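Local coordinates for uncharacterized protein DSY3957 (Desulfitobacterium hafniense, PDB 3HXL) that probably serves as a subunit of the contractile tail sheath of a phage or phage-like particle, at residues I41-G45 with K62-S66; I247-V253 with E311-T315; S282-Y288 with A321-D326; R376-K380 with L405-S409; D394-N398 with A422-D426. One frame throughout, in Å; residues are numbered along the deposited sequence.

Contact 1 (I41-G45 with K62-S66); sequences ILSWG and KLGYS
A helix C-terminus ending on glycine packs here against the loop that leaves strand 35-40, inside the region related to domain III of the gp18 tail sheath protein. Helix 60-63 gives way at Gly64, whose positive phi (68°) turns the chain aside, and Gly45 lies closest to Leu63 (CA to CA 4.9 Å). Trp44, extended at -169/162 with chi1 t, lays its indole beside the helix end: CD1 is 3.4 Å from Leu63 O and 3.5 Å from Gly64 CA, where a beta carbon would clash. Leu63, chi1 m, points its CA-to-CB bond away, yet its CD2 comes within 4.5 Å of Leu42 CD1. Tyr65, also m, swings its ring back so that CE2 lies 4.3 Å from Trp44 CB and OH 3.8 Å from Ser43 CB. Trp109 meets the indole edge-to-face, extending the aromatic packing. No direct hydrogen bond joins the segments; one water donates to both Trp44 O and Leu63 O, at 2.9 Å each.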
# COMPACT_ATOMS: atom_id res chain seq x y z
N ILE A 41 -9.29 -7.79 5.86
CA ILE A 41 -9.88 -8.84 6.67
C ILE A 41 -9.61 -10.09 5.84
O ILE A 41 -10.09 -10.21 4.72
CB ILE A 41 -11.38 -8.62 6.83
CG1 ILE A 41 -11.62 -7.36 7.66
CG2 ILE A 41 -12.02 -9.85 7.47
CD1 ILE A 41 -13.04 -6.86 7.63
N LEU A 42 -8.82 -11.00 6.40
CA LEU A 42 -8.44 -12.22 5.71
C LEU A 42 -8.92 -13.49 6.41
O LEU A 42 -9.52 -13.42 7.48
CB LEU A 42 -6.91 -12.25 5.57
CG LEU A 42 -6.29 -11.04 4.86
CD1 LEU A 42 -4.76 -11.14 4.88
CD2 LEU A 42 -6.79 -10.97 3.43
N SER A 43 -8.65 -14.63 5.79
CA SER A 43 -9.05 -15.92 6.35
C SER A 43 -7.83 -16.73 6.79
O SER A 43 -7.94 -17.88 7.20
CB SER A 43 -9.85 -16.72 5.33
OG SER A 43 -10.99 -16.01 4.90
N TRP A 44 -6.66 -16.11 6.68
CA TRP A 44 -5.42 -16.76 7.06
C TRP A 44 -4.30 -15.72 7.09
O TRP A 44 -4.44 -14.64 6.53
CB TRP A 44 -5.09 -17.86 6.04
CG TRP A 44 -3.98 -18.79 6.44
CD1 TRP A 44 -2.67 -18.71 6.05
CD2 TRP A 44 -4.09 -19.95 7.26
NE1 TRP A 44 -1.96 -19.77 6.58
CE2 TRP A 44 -2.81 -20.54 7.33
CE3 TRP A 44 -5.15 -20.56 7.95
CZ2 TRP A 44 -2.55 -21.71 8.06
CZ3 TRP A 44 -4.90 -21.72 8.68
CH2 TRP A 44 -3.61 -22.28 8.72
N GLY A 45 -3.20 -16.06 7.76
CA GLY A 45 -2.07 -15.15 7.84
C GLY A 45 -1.86 -14.53 9.21
O GLY A 45 -2.79 -14.43 10.01
N LYS A 62 3.08 -17.10 3.06
CA LYS A 62 2.61 -16.14 4.06
C LYS A 62 1.09 -16.04 4.21
O LYS A 62 0.58 -15.93 5.32
CB LYS A 62 3.14 -14.74 3.75
CG LYS A 62 4.62 -14.52 4.01
CD LYS A 62 5.02 -13.12 3.56
CE LYS A 62 6.50 -12.86 3.74
NZ LYS A 62 6.89 -11.58 3.09
N LEU A 63 0.37 -16.07 3.09
CA LEU A 63 -1.08 -15.92 3.15
C LEU A 63 -1.94 -17.16 3.02
O LEU A 63 -3.16 -17.07 3.09
CB LEU A 63 -1.51 -14.90 2.10
CG LEU A 63 -0.75 -13.58 2.22
CD1 LEU A 63 -1.29 -12.63 1.18
CD2 LEU A 63 -0.91 -12.99 3.63
N GLY A 64 -1.31 -18.31 2.82
CA GLY A 64 -2.05 -19.56 2.72
C GLY A 64 -2.92 -19.71 1.48
O GLY A 64 -3.66 -20.69 1.36
N TYR A 65 -2.83 -18.75 0.57
CA TYR A 65 -3.61 -18.78 -0.66
C TYR A 65 -2.71 -18.42 -1.83
O TYR A 65 -1.61 -17.90 -1.64
CB TYR A 65 -4.75 -17.77 -0.58
CG TYR A 65 -5.92 -18.18 0.27
CD1 TYR A 65 -6.86 -19.11 -0.20
CD2 TYR A 65 -6.13 -17.62 1.53
CE1 TYR A 65 -7.97 -19.46 0.56
CE2 TYR A 65 -7.24 -17.96 2.29
CZ TYR A 65 -8.15 -18.87 1.80
OH TYR A 65 -9.26 -19.19 2.55
N SER A 66 -3.18 -18.71 -3.04
CA SER A 66 -2.43 -18.38 -4.25
C SER A 66 -2.81 -16.96 -4.65
O SER A 66 -3.90 -16.50 -4.33
CB SER A 66 -2.80 -19.35 -5.38
OG SER A 66 -2.25 -18.90 -6.61
O HOH W 1 -4.85 -14.84 3.69

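Contact 2 (I247-V253 with E311-T315); sequences ISVKNGV and EFLFT
Residues 247-253 and 311-314 run roughly parallel, their end-to-end vectors 27° apart, and pair through a single bridge of Val249 with Phe312 (CA to CA 4.7 Å). Phe312 N donates to Ser248 O (2.8 Å) and Lys250 N to Phe312 O (2.8 Å), so Phe312 bonds to the residues flanking Val249, as in parallel pairing. After Val249 the strand breaks at Lys250 and Asn251, and a side chain takes over from the backbone: Asn251, chi1 p, accepts from Phe314 N through OD1 (2.9 Å) and donates from ND2 to Phe314 O (2.9 Å), imitating a strand neighbour. The bridge attaches the segment leading into hairpin 314-317/320-323 to strand 246-255 of the mixed sheet in the subtilisin-like domain. Lys250 is extended (t, t, t) until chi4 turns p, bringing NZ 2.9 Å from Glu311 OE1 in a salt bridge; Glu311, chi1 m, receives a water at OE2 (2.7 Å). Phe312, chi1 t, sets CD2 3.7 Å from Ile247 CG2. Phe314, chi1 m, offers a ring face to Val253 CG1, a CH-pi contact 4.0 Å from the centroid, and CE2 to Val249 CG1 (4.0 Å). Val270 of helix 263-276 touches Val249 and both phenylalanines.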
# COMPACT_ATOMS: atom_id res chain seq x y z
N ILE A 247 -8.19 10.58 -2.17
CA ILE A 247 -8.73 10.30 -3.49
C ILE A 247 -10.00 9.48 -3.27
O ILE A 247 -10.00 8.54 -2.48
CB ILE A 247 -7.74 9.48 -4.36
CG1 ILE A 247 -6.50 10.32 -4.65
CG2 ILE A 247 -8.42 9.05 -5.66
CD1 ILE A 247 -5.31 9.52 -5.21
N SER A 248 -11.08 9.86 -3.95
CA SER A 248 -12.36 9.16 -3.80
C SER A 248 -12.81 8.46 -5.09
O SER A 248 -13.22 9.12 -6.04
CB SER A 248 -13.45 10.14 -3.35
OG SER A 248 -14.69 9.48 -3.16
N VAL A 249 -12.76 7.14 -5.08
CA VAL A 249 -13.17 6.33 -6.24
C VAL A 249 -14.69 6.19 -6.22
O VAL A 249 -15.27 5.71 -5.25
CB VAL A 249 -12.53 4.93 -6.18
CG1 VAL A 249 -12.89 4.14 -7.44
CG2 VAL A 249 -11.02 5.05 -6.03
N LYS A 250 -15.34 6.61 -7.31
CA LYS A 250 -16.80 6.57 -7.41
C LYS A 250 -17.38 5.25 -7.90
O LYS A 250 -18.35 4.73 -7.31
CB LYS A 250 -17.29 7.69 -8.34
CG LYS A 250 -18.81 7.91 -8.35
CD LYS A 250 -19.21 9.02 -9.31
CE LYS A 250 -20.71 9.33 -9.22
NZ LYS A 250 -21.11 9.85 -7.87
N ASN A 251 -16.81 4.70 -8.97
CA ASN A 251 -17.30 3.45 -9.51
C ASN A 251 -16.24 2.36 -9.60
O ASN A 251 -15.08 2.56 -9.24
CB ASN A 251 -17.96 3.68 -10.89
CG ASN A 251 -17.00 4.23 -11.94
OD1 ASN A 251 -15.92 4.72 -11.62
ND2 ASN A 251 -17.40 4.17 -13.21
N GLY A 252 -16.67 1.19 -10.05
CA GLY A 252 -15.77 0.06 -10.18
C GLY A 252 -15.59 -0.31 -11.64
O GLY A 252 -15.92 0.46 -12.54
N VAL A 253 -15.08 -1.51 -11.87
CA VAL A 253 -14.84 -1.96 -13.22
C VAL A 253 -15.22 -3.41 -13.44
O VAL A 253 -15.54 -4.13 -12.49
CB VAL A 253 -13.35 -1.79 -13.58
CG1 VAL A 253 -12.96 -0.32 -13.49
CG2 VAL A 253 -12.50 -2.61 -12.63
N GLU A 311 -14.53 13.67 -7.72
CA GLU A 311 -14.53 12.22 -7.77
C GLU A 311 -13.62 11.59 -8.82
O GLU A 311 -13.52 12.05 -9.96
CB GLU A 311 -15.96 11.73 -7.97
CG GLU A 311 -16.91 12.27 -6.91
CD GLU A 311 -18.21 11.51 -6.86
OE1 GLU A 311 -19.17 11.92 -7.56
OE2 GLU A 311 -18.26 10.50 -6.13
N PHE A 312 -12.95 10.51 -8.40
CA PHE A 312 -12.05 9.73 -9.25
C PHE A 312 -12.97 8.64 -9.81
O PHE A 312 -13.51 7.83 -9.05
CB PHE A 312 -10.92 9.15 -8.38
CG PHE A 312 -9.84 8.45 -9.17
CD1 PHE A 312 -10.07 7.21 -9.77
CD2 PHE A 312 -8.58 9.03 -9.31
CE1 PHE A 312 -9.07 6.57 -10.50
CE2 PHE A 312 -7.57 8.40 -10.04
CZ PHE A 312 -7.82 7.17 -10.63
N LEU A 313 -13.15 8.62 -11.13
CA LEU A 313 -14.04 7.64 -11.74
C LEU A 313 -13.51 7.08 -13.06
O LEU A 313 -12.69 7.70 -13.74
CB LEU A 313 -15.41 8.28 -11.99
CG LEU A 313 -15.38 9.45 -12.97
CD1 LEU A 313 -15.86 8.99 -14.34
CD2 LEU A 313 -16.27 10.56 -12.45
N PHE A 314 -14.01 5.90 -13.42
CA PHE A 314 -13.63 5.22 -14.66
C PHE A 314 -14.71 5.41 -15.71
O PHE A 314 -15.90 5.47 -15.38
CB PHE A 314 -13.44 3.73 -14.39
CG PHE A 314 -12.39 3.42 -13.37
CD1 PHE A 314 -11.04 3.44 -13.72
CD2 PHE A 314 -12.74 3.15 -12.05
CE1 PHE A 314 -10.06 3.21 -12.77
CE2 PHE A 314 -11.77 2.91 -11.09
CZ PHE A 314 -10.42 2.94 -11.45
N THR A 315 -14.29 5.50 -16.96
CA THR A 315 -15.21 5.65 -18.08
C THR A 315 -14.85 4.59 -19.11
O THR A 315 -13.66 4.38 -19.41
CB THR A 315 -15.09 7.06 -18.71
OG1 THR A 315 -15.42 8.06 -17.73
CG2 THR A 315 -16.02 7.20 -19.91
O HOH W 2 -15.98 9.28 -5.32

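Contact 3 (S282-Y288 with A321-D326); sequences SLTYQGY and ALVEQD
Tyr285, a non-glycine residue at positive phi (63/19), occupies the third position of a type II turn from Leu283 to Gln286, closed by Gln286 N to Leu283 O (2.8 Å). At the turn's corner Tyr285 N donates to Val323 O (2.7 Å), while Val323 N returns a bond to Gln286 O (3.0 Å). Gly287 bridges Leu322 (CA to CA 4.2 Å), and Tyr288 N reaches Ala321 O (2.8 Å). In this way the loop after helix 263-276 runs along strand 320-323, the second strand of a beta hairpin in the subtilisin-like domain. Leu322 CD2 sits over the Tyr285 ring face in a CH-pi contact, 4.1 Å from the centroid. Upstream, Ser282 OG accepts from Thr284 N (3.2 Å), an ST turn; Thr284, chi1 m, accepts from Asp326 N at OG1 (3.0 Å). Asp326, chi1 t, directs OD2 to Leu283 N (2.7 Å), and the same oxygen forms a salt bridge with Arg348 of helix 344-364.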
# COMPACT_ATOMS: atom_id res chain seq x y z
N SER A 282 0.76 11.01 -14.99
CA SER A 282 -0.63 11.23 -14.59
C SER A 282 -1.44 10.00 -14.99
O SER A 282 -1.18 9.41 -16.04
CB SER A 282 -1.20 12.47 -15.29
OG SER A 282 -2.61 12.50 -15.20
N LEU A 283 -2.40 9.61 -14.16
CA LEU A 283 -3.21 8.44 -14.47
C LEU A 283 -4.33 8.74 -15.46
O LEU A 283 -4.99 7.83 -15.95
CB LEU A 283 -3.82 7.85 -13.19
CG LEU A 283 -2.85 7.32 -12.13
CD1 LEU A 283 -3.64 6.67 -10.99
CD2 LEU A 283 -1.91 6.29 -12.76
N THR A 284 -4.55 10.02 -15.75
CA THR A 284 -5.61 10.42 -16.67
C THR A 284 -5.59 9.64 -17.98
O THR A 284 -4.57 9.58 -18.68
CB THR A 284 -5.54 11.93 -16.97
OG1 THR A 284 -5.72 12.66 -15.74
CG2 THR A 284 -6.65 12.34 -17.95
N TYR A 285 -6.72 9.02 -18.27
CA TYR A 285 -6.92 8.22 -19.46
C TYR A 285 -6.05 6.98 -19.55
O TYR A 285 -5.85 6.43 -20.64
CB TYR A 285 -6.78 9.07 -20.73
CG TYR A 285 -8.12 9.38 -21.35
CD1 TYR A 285 -9.17 9.89 -20.57
CD2 TYR A 285 -8.36 9.14 -22.70
CE1 TYR A 285 -10.43 10.13 -21.13
CE2 TYR A 285 -9.61 9.38 -23.27
CZ TYR A 285 -10.64 9.88 -22.48
OH TYR A 285 -11.87 10.12 -23.04
N GLN A 286 -5.50 6.54 -18.42
CA GLN A 286 -4.74 5.31 -18.42
C GLN A 286 -5.84 4.30 -18.13
O GLN A 286 -6.83 4.62 -17.46
CB GLN A 286 -3.70 5.27 -17.30
CG GLN A 286 -2.52 6.21 -17.50
CD GLN A 286 -1.29 5.76 -16.73
OE1 GLN A 286 -0.44 6.57 -16.35
NE2 GLN A 286 -1.18 4.46 -16.50
N GLY A 287 -5.69 3.08 -18.64
CA GLY A 287 -6.71 2.09 -18.40
C GLY A 287 -6.43 1.25 -17.17
O GLY A 287 -5.28 1.00 -16.83
N TYR A 288 -7.50 0.85 -16.49
CA TYR A 288 -7.38 -0.00 -15.32
C TYR A 288 -6.94 -1.36 -15.87
O TYR A 288 -7.69 -2.00 -16.60
CB TYR A 288 -8.75 -0.14 -14.64
CG TYR A 288 -8.77 -1.01 -13.41
CD1 TYR A 288 -8.41 -2.36 -13.46
CD2 TYR A 288 -9.17 -0.49 -12.18
CE1 TYR A 288 -8.44 -3.16 -12.32
CE2 TYR A 288 -9.20 -1.28 -11.04
CZ TYR A 288 -8.83 -2.61 -11.11
OH TYR A 288 -8.84 -3.38 -9.97
N ALA A 321 -11.44 0.41 -19.36
CA ALA A 321 -11.95 1.25 -18.28
C ALA A 321 -10.88 2.33 -18.08
O ALA A 321 -9.86 2.08 -17.46
CB ALA A 321 -12.11 0.43 -17.00
N LEU A 322 -11.11 3.51 -18.62
CA LEU A 322 -10.13 4.58 -18.49
C LEU A 322 -10.40 5.51 -17.32
O LEU A 322 -11.55 5.77 -16.97
CB LEU A 322 -10.08 5.40 -19.78
CG LEU A 322 -9.23 4.86 -20.93
CD1 LEU A 322 -9.36 3.37 -21.07
CD2 LEU A 322 -9.64 5.57 -22.21
N VAL A 323 -9.33 5.99 -16.70
CA VAL A 323 -9.45 6.94 -15.61
C VAL A 323 -9.90 8.22 -16.31
O VAL A 323 -9.20 8.72 -17.20
CB VAL A 323 -8.10 7.18 -14.91
CG1 VAL A 323 -8.22 8.34 -13.92
CG2 VAL A 323 -7.67 5.91 -14.17
N GLU A 324 -11.05 8.74 -15.92
CA GLU A 324 -11.57 9.96 -16.54
C GLU A 324 -10.60 11.10 -16.30
O GLU A 324 -10.13 11.75 -17.24
CB GLU A 324 -12.95 10.31 -15.95
CG GLU A 324 -13.62 11.56 -16.55
CD GLU A 324 -13.93 11.43 -18.04
OE1 GLU A 324 -14.31 10.33 -18.49
OE2 GLU A 324 -13.80 12.45 -18.76
N GLN A 325 -10.31 11.35 -15.03
CA GLN A 325 -9.37 12.39 -14.62
C GLN A 325 -8.70 11.92 -13.34
O GLN A 325 -9.36 11.44 -12.42
CB GLN A 325 -10.07 13.73 -14.39
CG GLN A 325 -10.40 14.46 -15.68
CD GLN A 325 -10.76 15.91 -15.45
OE1 GLN A 325 -10.33 16.54 -14.49
NE2 GLN A 325 -11.55 16.47 -16.36
N ASP A 326 -7.37 12.04 -13.30
CA ASP A 326 -6.56 11.62 -12.16
C ASP A 326 -6.60 12.76 -11.14
O ASP A 326 -5.66 13.55 -11.04
CB ASP A 326 -5.13 11.35 -12.65
CG ASP A 326 -4.21 10.83 -11.55
OD1 ASP A 326 -4.70 10.46 -10.46
OD2 ASP A 326 -2.98 10.78 -11.80
O HOH W 3 -2.72 13.91 -12.23
O HOH W 4 -14.14 10.46 -21.31
O HOH W 5 -8.81 -1.08 -19.01

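Contact 4 (R376-K380 with L405-S409); sequences RNLLK and LTVQS
Arg376 opens this turn of helix 373-392, its CA-to-CB bond pointing toward strand 405-408 and its CA 6.0 Å from that of Val407. The short axes approach to 8.0 Å and lie nearly antiparallel (155°), a helix packed on the edge strand of a three-stranded antiparallel sheet in the sheath's C-terminal domain. Arg376 CB rests 3.5 Å from Val407 CG1, and the side chain (m, t, m) continues past the strand end, where NH1 comes 3.1 Å from Ser409 CB while NE bonds to Asn372 O. One turn on, Lys380 N donates the helical hydrogen bond to Arg376 O (2.9 Å). Its side chain, t at all four torsions, reaches across the strand: CB is 3.6 Å from Val407 CG2, CG 3.9 Å from Leu405 CD2, and CE 3.1 Å from Leu405 O. NZ donates to two waters, one of which accepts from Val407 N (2.8 Å). With no direct hydrogen bond across, adhesion rests on aliphatic parts of two charged side chains; waters carry the polar links.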
# COMPACT_ATOMS: atom_id res chain seq x y z
N ARG A 376 24.55 28.57 3.40
CA ARG A 376 23.33 28.85 2.65
C ARG A 376 23.53 28.70 1.14
O ARG A 376 22.63 28.26 0.42
CB ARG A 376 22.82 30.26 2.97
CG ARG A 376 22.22 30.41 4.36
CD ARG A 376 21.98 31.86 4.74
NE ARG A 376 23.25 32.58 4.92
CZ ARG A 376 23.35 33.86 5.29
NH1 ARG A 376 22.26 34.57 5.53
NH2 ARG A 376 24.54 34.41 5.42
N ASN A 377 24.72 29.07 0.67
CA ASN A 377 25.05 28.96 -0.74
C ASN A 377 25.07 27.50 -1.17
O ASN A 377 24.56 27.14 -2.24
CB ASN A 377 26.41 29.60 -1.02
CG ASN A 377 26.33 31.12 -1.12
OD1 ASN A 377 27.36 31.80 -1.20
ND2 ASN A 377 25.11 31.65 -1.12
N LEU A 378 25.66 26.65 -0.34
CA LEU A 378 25.76 25.23 -0.64
C LEU A 378 24.38 24.57 -0.68
O LEU A 378 24.11 23.71 -1.53
CB LEU A 378 26.64 24.53 0.39
CG LEU A 378 27.00 23.07 0.11
CD1 LEU A 378 27.65 22.93 -1.26
CD2 LEU A 378 27.93 22.57 1.20
N LEU A 379 23.52 24.97 0.24
CA LEU A 379 22.17 24.43 0.32
C LEU A 379 21.41 24.87 -0.94
O LEU A 379 20.66 24.09 -1.53
CB LEU A 379 21.47 24.96 1.57
CG LEU A 379 20.43 24.05 2.22
CD1 LEU A 379 19.91 24.71 3.48
CD2 LEU A 379 19.30 23.78 1.24
N LYS A 380 21.61 26.12 -1.33
CA LYS A 380 20.97 26.68 -2.50
C LYS A 380 21.38 25.92 -3.75
O LYS A 380 20.55 25.63 -4.62
CB LYS A 380 21.35 28.16 -2.65
CG LYS A 380 20.78 28.85 -3.87
CD LYS A 380 21.17 30.32 -3.89
CE LYS A 380 20.55 31.04 -5.07
NZ LYS A 380 20.88 32.49 -5.05
N LEU A 405 15.05 30.39 -7.16
CA LEU A 405 15.33 29.81 -5.84
C LEU A 405 16.39 30.62 -5.09
O LEU A 405 17.47 30.89 -5.62
CB LEU A 405 15.78 28.36 -6.00
CG LEU A 405 15.78 27.46 -4.77
CD1 LEU A 405 15.66 26.01 -5.21
CD2 LEU A 405 17.03 27.67 -3.93
N THR A 406 16.06 30.99 -3.86
CA THR A 406 16.97 31.77 -3.02
C THR A 406 17.00 31.21 -1.60
O THR A 406 16.12 30.45 -1.20
CB THR A 406 16.53 33.24 -2.96
OG1 THR A 406 15.20 33.33 -2.43
CG2 THR A 406 16.56 33.86 -4.35
N VAL A 407 18.02 31.60 -0.84
CA VAL A 407 18.19 31.15 0.54
C VAL A 407 18.66 32.29 1.44
O VAL A 407 19.75 32.82 1.25
CB VAL A 407 19.23 30.01 0.63
CG1 VAL A 407 19.46 29.62 2.08
CG2 VAL A 407 18.76 28.80 -0.17
N GLN A 408 17.82 32.66 2.40
CA GLN A 408 18.14 33.74 3.34
C GLN A 408 18.20 33.22 4.78
O GLN A 408 17.70 32.14 5.08
CB GLN A 408 17.10 34.86 3.27
CG GLN A 408 17.20 35.76 2.04
CD GLN A 408 16.33 35.29 0.88
OE1 GLN A 408 16.32 35.90 -0.19
NE2 GLN A 408 15.58 34.20 1.10
N SER A 409 18.81 34.01 5.66
CA SER A 409 18.92 33.65 7.07
C SER A 409 17.61 33.91 7.79
O SER A 409 16.95 34.93 7.55
CB SER A 409 20.04 34.45 7.73
OG SER A 409 20.05 34.25 9.14
O HOH W 6 19.86 33.09 -2.31
O HOH W 7 19.21 33.57 -6.92

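Contact 5 (D394-N398 with A422-D426); sequences DAIKN and AWPVD
Two backbone hydrogen bonds unite these loops: Lys397 N donates to Trp423 O (2.7 Å), and Val425 N to Ala395 O (3.3 Å). They flank a single bridge of Ile396 with Pro424 (CA to CA 4.3 Å), and a water linking Lys397 O and Trp423 N, 2.8 Å from each, extends the pairing. Lys397 (p, t, t, p) places NZ over the face of Trp423, 3.6 Å from the centroid of the five-membered ring, a cation-pi contact; Asn398 ND2 lies over a ring face too, 3.9 Å from CE3. Val425 brings CG1 to 3.0 Å from Asp394 O. Asp394, at positive phi, is the C-prime residue of a Schellman motif ending helix 373-392, so the contact joins the helix exit to the connection between strands 415-422 and 431-438 of the C-terminal domain. Ile396 also packs on Val349 of helix 344-364. Pro424 sits in a non-hydrogen-bonded position, so its missing amide hydrogen costs nothing; the lysine charge meets an aromatic face and, weakly, Ser427 O.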
# COMPACT_ATOMS: atom_id res chain seq x y z
N ASP A 394 10.97 16.16 -16.99
CA ASP A 394 9.71 16.79 -17.36
C ASP A 394 8.65 16.76 -16.25
O ASP A 394 7.46 16.60 -16.53
CB ASP A 394 9.15 16.13 -18.64
CG ASP A 394 10.10 16.27 -19.82
OD1 ASP A 394 10.47 17.41 -20.17
OD2 ASP A 394 10.48 15.23 -20.41
N ALA A 395 9.08 16.91 -15.00
CA ALA A 395 8.17 16.94 -13.86
C ALA A 395 7.73 18.40 -13.68
O ALA A 395 6.59 18.68 -13.30
CB ALA A 395 8.86 16.43 -12.60
N ILE A 396 8.66 19.32 -13.94
CA ILE A 396 8.37 20.74 -13.85
C ILE A 396 8.91 21.40 -15.11
O ILE A 396 9.63 20.78 -15.89
CB ILE A 396 9.04 21.42 -12.63
CG1 ILE A 396 10.56 21.33 -12.75
CG2 ILE A 396 8.54 20.75 -11.34
CD1 ILE A 396 11.31 22.11 -11.69
N LYS A 397 8.56 22.67 -15.31
CA LYS A 397 9.02 23.39 -16.48
C LYS A 397 9.30 24.84 -16.16
O LYS A 397 8.91 25.34 -15.10
CB LYS A 397 7.96 23.30 -17.58
CG LYS A 397 6.59 23.77 -17.13
CD LYS A 397 5.53 23.45 -18.17
CE LYS A 397 4.16 23.91 -17.72
NZ LYS A 397 4.11 25.38 -17.53
N ASN A 398 9.99 25.50 -17.07
CA ASN A 398 10.32 26.91 -16.92
C ASN A 398 11.06 27.21 -15.61
O ASN A 398 10.83 28.25 -15.00
CB ASN A 398 9.05 27.76 -17.00
CG ASN A 398 8.23 27.46 -18.24
OD1 ASN A 398 8.76 27.27 -19.33
ND2 ASN A 398 6.91 27.42 -18.07
N ALA A 422 8.18 26.63 -8.43
CA ALA A 422 8.15 25.38 -9.18
C ALA A 422 6.93 25.42 -10.07
O ALA A 422 5.84 25.77 -9.62
CB ALA A 422 8.08 24.20 -8.23
N TRP A 423 7.11 25.07 -11.33
CA TRP A 423 6.01 25.07 -12.28
C TRP A 423 5.73 23.65 -12.76
O TRP A 423 6.42 23.14 -13.65
CB TRP A 423 6.37 25.95 -13.48
CG TRP A 423 5.22 26.71 -14.03
CD1 TRP A 423 3.94 26.26 -14.20
CD2 TRP A 423 5.23 28.06 -14.51
NE1 TRP A 423 3.16 27.24 -14.76
CE2 TRP A 423 3.93 28.36 -14.96
CE3 TRP A 423 6.22 29.05 -14.60
CZ2 TRP A 423 3.58 29.60 -15.50
CZ3 TRP A 423 5.88 30.29 -15.14
CH2 TRP A 423 4.57 30.55 -15.58
N PRO A 424 4.73 22.98 -12.17
CA PRO A 424 4.39 21.61 -12.58
C PRO A 424 3.98 21.60 -14.05
O PRO A 424 3.30 22.52 -14.51
CB PRO A 424 3.22 21.25 -11.66
CG PRO A 424 3.51 22.05 -10.43
CD PRO A 424 3.93 23.39 -11.01
N VAL A 425 4.37 20.57 -14.78
CA VAL A 425 4.03 20.47 -16.19
C VAL A 425 2.53 20.55 -16.44
O VAL A 425 2.08 21.17 -17.41
CB VAL A 425 4.55 19.16 -16.80
CG1 VAL A 425 6.06 19.21 -16.93
CG2 VAL A 425 4.13 17.98 -15.93
N ASP A 426 1.74 19.92 -15.58
CA ASP A 426 0.29 19.94 -15.73
C ASP A 426 -0.30 21.09 -14.92
O ASP A 426 -1.17 20.89 -14.08
CB ASP A 426 -0.30 18.60 -15.29
CG ASP A 426 0.03 18.25 -13.86
OD1 ASP A 426 1.22 18.32 -13.47
OD2 ASP A 426 -0.90 17.88 -13.11
O HOH W 8 9.67 25.21 -12.44

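In the fold
Contacts 1 and 2 are buried, contacts 3 and 5 partly so, and contact 4 lies at the surface. Contacts 2 and 3 form one neighbourhood in the subtilisin-like domain, their centres 10 Å apart: adjacent strands 314-317 and 320-323 tie them together, and Phe312 CZ packs 3.5 Å from Val323 CG1. Both combine backbone pairing with side chains that bond to backbone. Contacts 4 and 5 draw on helix 373-392 or the chain just after it, with centres 21 Å apart; the former depends on aliphatic packing and waters, the latter on backbone bonds and a cation-pi pair. Contact 1, about 52 Å from contact 4 between centres, relies on aromatic packing and a bridging water.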